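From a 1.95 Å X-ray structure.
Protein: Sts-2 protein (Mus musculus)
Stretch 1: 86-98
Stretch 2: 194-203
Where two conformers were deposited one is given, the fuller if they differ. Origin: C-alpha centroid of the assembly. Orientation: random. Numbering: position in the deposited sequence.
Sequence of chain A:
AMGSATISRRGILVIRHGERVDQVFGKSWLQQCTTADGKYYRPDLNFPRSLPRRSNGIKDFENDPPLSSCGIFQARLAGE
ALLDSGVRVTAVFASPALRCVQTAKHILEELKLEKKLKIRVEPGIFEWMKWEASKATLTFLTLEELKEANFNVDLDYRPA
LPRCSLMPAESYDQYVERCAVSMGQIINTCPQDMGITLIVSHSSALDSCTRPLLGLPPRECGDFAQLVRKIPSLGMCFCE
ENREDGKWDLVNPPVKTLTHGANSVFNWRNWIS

Stretch 1 (86-98) GVRVTAVFASPAL
Stretch 2, residues 194-203: MGITLIVSHS

Two strands, Val89 to Ala94 and Ile196 to Ser201, lie side by side and run parallel, their directions 15° apart. Their axes approach to 4.5 Å. Paired CA atoms sit 4.5 to 5.0 Å apart: Val89 with Ile196, Ala91 with Thr197, Val92 with Leu198, Phe93 with Ile199 and Ala94 with Val200. The register slips by one residue between Val89 and Ala91. This is a beta bulge, and Thr90 is the extra residue. Its phi/psi of -116/-14 breaks the extended run; Ala91 resumes it at -163/153.

Six backbone hydrogen bonds join the stretches, all at 159° or straighter. Ile196 N donates to Arg88 O at 2.8 Å, and Thr90 N donates to Ile196 O at 2.9 Å. Past the bulge, Leu198 N donates to Ala91 O at 2.8 Å and Phe93 N to Leu198 O at 2.9 Å. Val200 N then donates to Phe93 O at 2.9 Å, and Ser95 N to Val200 O at 3.0 Å. Thus Ile196, Leu198 and Val200 each give an NH and receive at their carbonyl. Each reaches two residues of the first stretch, the usual pattern of parallel pairing. CA-H...O contacts supplement the ladder, including Thr197 CA to Ala91 O at 3.3 Å and Ala94 CA to Val200 O at 3.3 Å.

Val89, Val92 and Ala94 share one sheet face with Ile196, Leu198 and Val200. The contacts here are apolar. Val89 (chi1 t) places CG1 3.8 Å from Leu198 CG. Val92 CB lies 3.8 Å from Leu198 CB. Val92 chi1, at -4°, falls between wells. Leu198 is m, t. Val200 is t, and its CB is 4.3 Å from Ala94 CB. Before the first strand, Val87 (m) points toward the partner, with CB 3.7 Å from Ile196 CD1. Ile196 is m, t.

The other face carries Ala91, Phe93, Thr197 and Ile199. Phe93 has chi1 -62° and chi2 80°. Thr197 (m) meets its ring edge, CG2 to Phe93 CD1 at 3.4 Å. Ile199 (m, m) brings CD1 to 4.0 Å from Phe93 CD1.

At the start, Gly195 fits tightly at phi/psi -106/-161. Gly195 CA is 3.4 Å from Arg88 O and 3.9 Å from Thr90 CG2. An ideal CB would clash with both Arg88 O and Thr90 CG2. Gly195 N is buried by the contact and has no partner. Thr90 (p) has its OG1 hydrogen-bonded just outside the stretches.

At the far end, side chains continue the bonding. Ser95 (chi1 159°) points toward the second stretch. Ser95 OG hydrogen-bonds His202 NE2 at 2.8 Å, at the imidazole edge; the donor is not decided. Ser95 OG also accepts a weak bond from Ala97 N at 3.3 Å. His202 has chi1 -56° and chi2 -87°. Ala97 CB packs at its ring edge, 3.9 Å from His202 CE1. Ser201 OG is satisfied elsewhere in the structure.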

# COMPACT_ATOMS: atom_id res chain seq x y z
N GLY A 86 -6.62 0.33 -20.46
CA GLY A 86 -6.87 -0.32 -21.74
C GLY A 86 -5.66 -0.48 -22.67
O GLY A 86 -5.80 -1.02 -23.76
N VAL A 87 -4.49 -0.01 -22.26
CA VAL A 87 -3.31 -0.12 -23.11
C VAL A 87 -2.90 -1.59 -23.35
O VAL A 87 -3.15 -2.47 -22.52
CB VAL A 87 -2.09 0.72 -22.59
CG1 VAL A 87 -2.48 2.16 -22.42
CG2 VAL A 87 -1.49 0.13 -21.29
N ARG A 88 -2.27 -1.83 -24.50
CA ARG A 88 -1.78 -3.15 -24.87
C ARG A 88 -0.33 -3.33 -24.43
O ARG A 88 0.55 -2.70 -25.00
CB ARG A 88 -1.89 -3.31 -26.41
CG ARG A 88 -1.64 -4.73 -26.90
CD ARG A 88 -2.03 -4.96 -28.41
NE ARG A 88 -1.45 -6.23 -28.82
CZ ARG A 88 -0.43 -6.37 -29.65
NH1 ARG A 88 0.13 -5.30 -30.22
NH2 ARG A 88 0.04 -7.59 -29.92
N VAL A 89 -0.09 -4.18 -23.44
CA VAL A 89 1.26 -4.52 -23.01
C VAL A 89 1.68 -5.81 -23.72
O VAL A 89 0.97 -6.82 -23.62
CB VAL A 89 1.34 -4.73 -21.46
CG1 VAL A 89 2.72 -5.21 -21.04
CG2 VAL A 89 0.94 -3.46 -20.73
N THR A 90 2.83 -5.78 -24.39
CA THR A 90 3.29 -6.88 -25.24
C THR A 90 4.57 -7.56 -24.79
O THR A 90 4.94 -8.62 -25.30
CB THR A 90 3.49 -6.40 -26.70
OG1 THR A 90 4.46 -5.35 -26.73
CG2 THR A 90 2.19 -5.88 -27.26
N ALA A 91 5.30 -6.93 -23.88
CA ALA A 91 6.56 -7.49 -23.44
C ALA A 91 6.98 -6.84 -22.13
O ALA A 91 6.60 -5.71 -21.84
CB ALA A 91 7.65 -7.31 -24.49
N VAL A 92 7.75 -7.58 -21.34
CA VAL A 92 8.33 -7.06 -20.12
C VAL A 92 9.72 -7.59 -19.86
O VAL A 92 10.00 -8.80 -19.94
CB VAL A 92 7.37 -7.01 -18.86
CG1 VAL A 92 5.93 -7.43 -19.13
CG2 VAL A 92 7.96 -7.63 -17.59
N PHE A 93 10.59 -6.63 -19.63
CA PHE A 93 11.96 -6.86 -19.28
C PHE A 93 12.14 -6.38 -17.85
O PHE A 93 11.51 -5.39 -17.44
CB PHE A 93 12.88 -6.09 -20.23
CG PHE A 93 12.76 -6.51 -21.66
CD1 PHE A 93 11.71 -6.05 -22.45
CD2 PHE A 93 13.69 -7.38 -22.23
CE1 PHE A 93 11.57 -6.46 -23.79
CE2 PHE A 93 13.58 -7.78 -23.58
CZ PHE A 93 12.51 -7.32 -24.35
N ALA A 94 12.95 -7.10 -17.07
CA ALA A 94 13.23 -6.69 -15.70
C ALA A 94 14.71 -6.82 -15.40
O ALA A 94 15.37 -7.75 -15.86
CB ALA A 94 12.42 -7.55 -14.70
N SER A 95 15.21 -5.90 -14.59
CA SER A 95 16.48 -6.07 -13.91
C SER A 95 16.50 -7.37 -13.08
O SER A 95 15.48 -7.76 -12.51
CB SER A 95 16.71 -4.86 -13.01
OG SER A 95 17.64 -5.15 -11.99
N PRO A 96 17.67 -8.05 -13.03
CA PRO A 96 17.77 -9.31 -12.26
C PRO A 96 17.57 -9.18 -10.72
O PRO A 96 17.41 -10.21 -10.02
CB PRO A 96 19.19 -9.81 -12.60
CG PRO A 96 19.97 -8.54 -12.92
CD PRO A 96 18.94 -7.70 -13.69
N ALA A 97 17.60 -7.95 -10.20
CA ALA A 97 17.32 -7.70 -8.78
C ALA A 97 15.95 -8.24 -8.38
O ALA A 97 14.96 -8.08 -9.12
CB ALA A 97 17.44 -6.22 -8.44
N LEU A 98 15.87 -8.89 -7.22
CA LEU A 98 14.62 -9.48 -6.78
C LEU A 98 13.49 -8.47 -6.78
O LEU A 98 12.41 -8.76 -7.26
CB LEU A 98 14.78 -10.05 -5.35
CG LEU A 98 13.56 -10.73 -4.72
CD1 LEU A 98 13.02 -11.86 -5.59
CD2 LEU A 98 13.93 -11.23 -3.30
N MET A 194 3.55 -3.04 -31.93
CA MET A 194 2.83 -1.77 -31.74
C MET A 194 2.19 -1.51 -30.36
O MET A 194 1.42 -0.54 -30.19
CB MET A 194 1.83 -1.52 -32.89
CG MET A 194 2.55 -1.22 -34.20
SD MET A 194 1.55 -1.26 -35.70
CE MET A 194 1.64 0.46 -36.22
N GLY A 195 2.52 -2.33 -29.38
CA GLY A 195 2.07 -2.08 -28.02
C GLY A 195 3.19 -1.56 -27.13
O GLY A 195 4.22 -1.03 -27.62
N ILE A 196 2.99 -1.69 -25.83
CA ILE A 196 3.93 -1.19 -24.83
C ILE A 196 4.82 -2.29 -24.27
O ILE A 196 4.34 -3.34 -23.85
CB ILE A 196 3.20 -0.47 -23.67
CG1 ILE A 196 2.31 0.66 -24.21
CG2 ILE A 196 4.21 0.04 -22.59
CD1 ILE A 196 1.49 1.38 -23.12
N THR A 197 6.12 -2.03 -24.25
CA THR A 197 7.08 -2.87 -23.55
C THR A 197 7.38 -2.26 -22.17
O THR A 197 7.74 -1.09 -22.07
CB THR A 197 8.39 -2.98 -24.34
OG1 THR A 197 8.13 -3.64 -25.59
CG2 THR A 197 9.45 -3.79 -23.56
N LEU A 198 7.28 -3.08 -21.12
CA LEU A 198 7.65 -2.60 -19.77
C LEU A 198 9.12 -2.86 -19.49
O LEU A 198 9.63 -3.93 -19.81
CB LEU A 198 6.76 -3.25 -18.71
CG LEU A 198 5.22 -3.28 -18.92
CD1 LEU A 198 4.54 -3.89 -17.68
CD2 LEU A 198 4.64 -1.91 -19.17
N ILE A 199 9.80 -1.87 -18.92
CA ILE A 199 11.18 -1.97 -18.50
C ILE A 199 11.14 -1.74 -16.99
O ILE A 199 11.05 -0.61 -16.53
CB ILE A 199 12.09 -0.89 -19.19
CG1 ILE A 199 12.03 -0.96 -20.74
CG2 ILE A 199 13.54 -0.97 -18.67
CD1 ILE A 199 12.44 -2.27 -21.36
N VAL A 200 11.19 -2.82 -16.21
CA VAL A 200 11.00 -2.72 -14.77
C VAL A 200 12.37 -2.77 -14.12
O VAL A 200 13.05 -3.80 -14.16
CB VAL A 200 10.14 -3.88 -14.22
CG1 VAL A 200 9.92 -3.68 -12.69
CG2 VAL A 200 8.79 -3.96 -14.97
N SER A 201 12.77 -1.64 -13.55
CA SER A 201 14.19 -1.44 -13.22
C SER A 201 14.31 -0.49 -12.04
O SER A 201 13.43 -0.46 -11.16
CB SER A 201 14.93 -0.94 -14.48
OG SER A 201 16.33 -0.84 -14.27
N HIS A 202 15.39 0.29 -12.04
CA HIS A 202 15.85 1.11 -10.94
C HIS A 202 15.61 2.57 -11.26
O HIS A 202 15.33 2.89 -12.41
CB HIS A 202 17.36 0.86 -10.74
CG HIS A 202 17.69 -0.59 -10.52
ND1 HIS A 202 17.67 -1.17 -9.27
CD2 HIS A 202 17.96 -1.58 -11.40
CE1 HIS A 202 17.96 -2.46 -9.39
NE2 HIS A 202 18.12 -2.74 -10.68
N SER A 203 15.72 3.44 -10.27
CA SER A 203 15.50 4.88 -10.49
C SER A 203 16.43 5.38 -11.61
O SER A 203 16.01 6.13 -12.47
CB SER A 203 15.75 5.66 -9.21
OG SER A 203 14.71 5.41 -8.28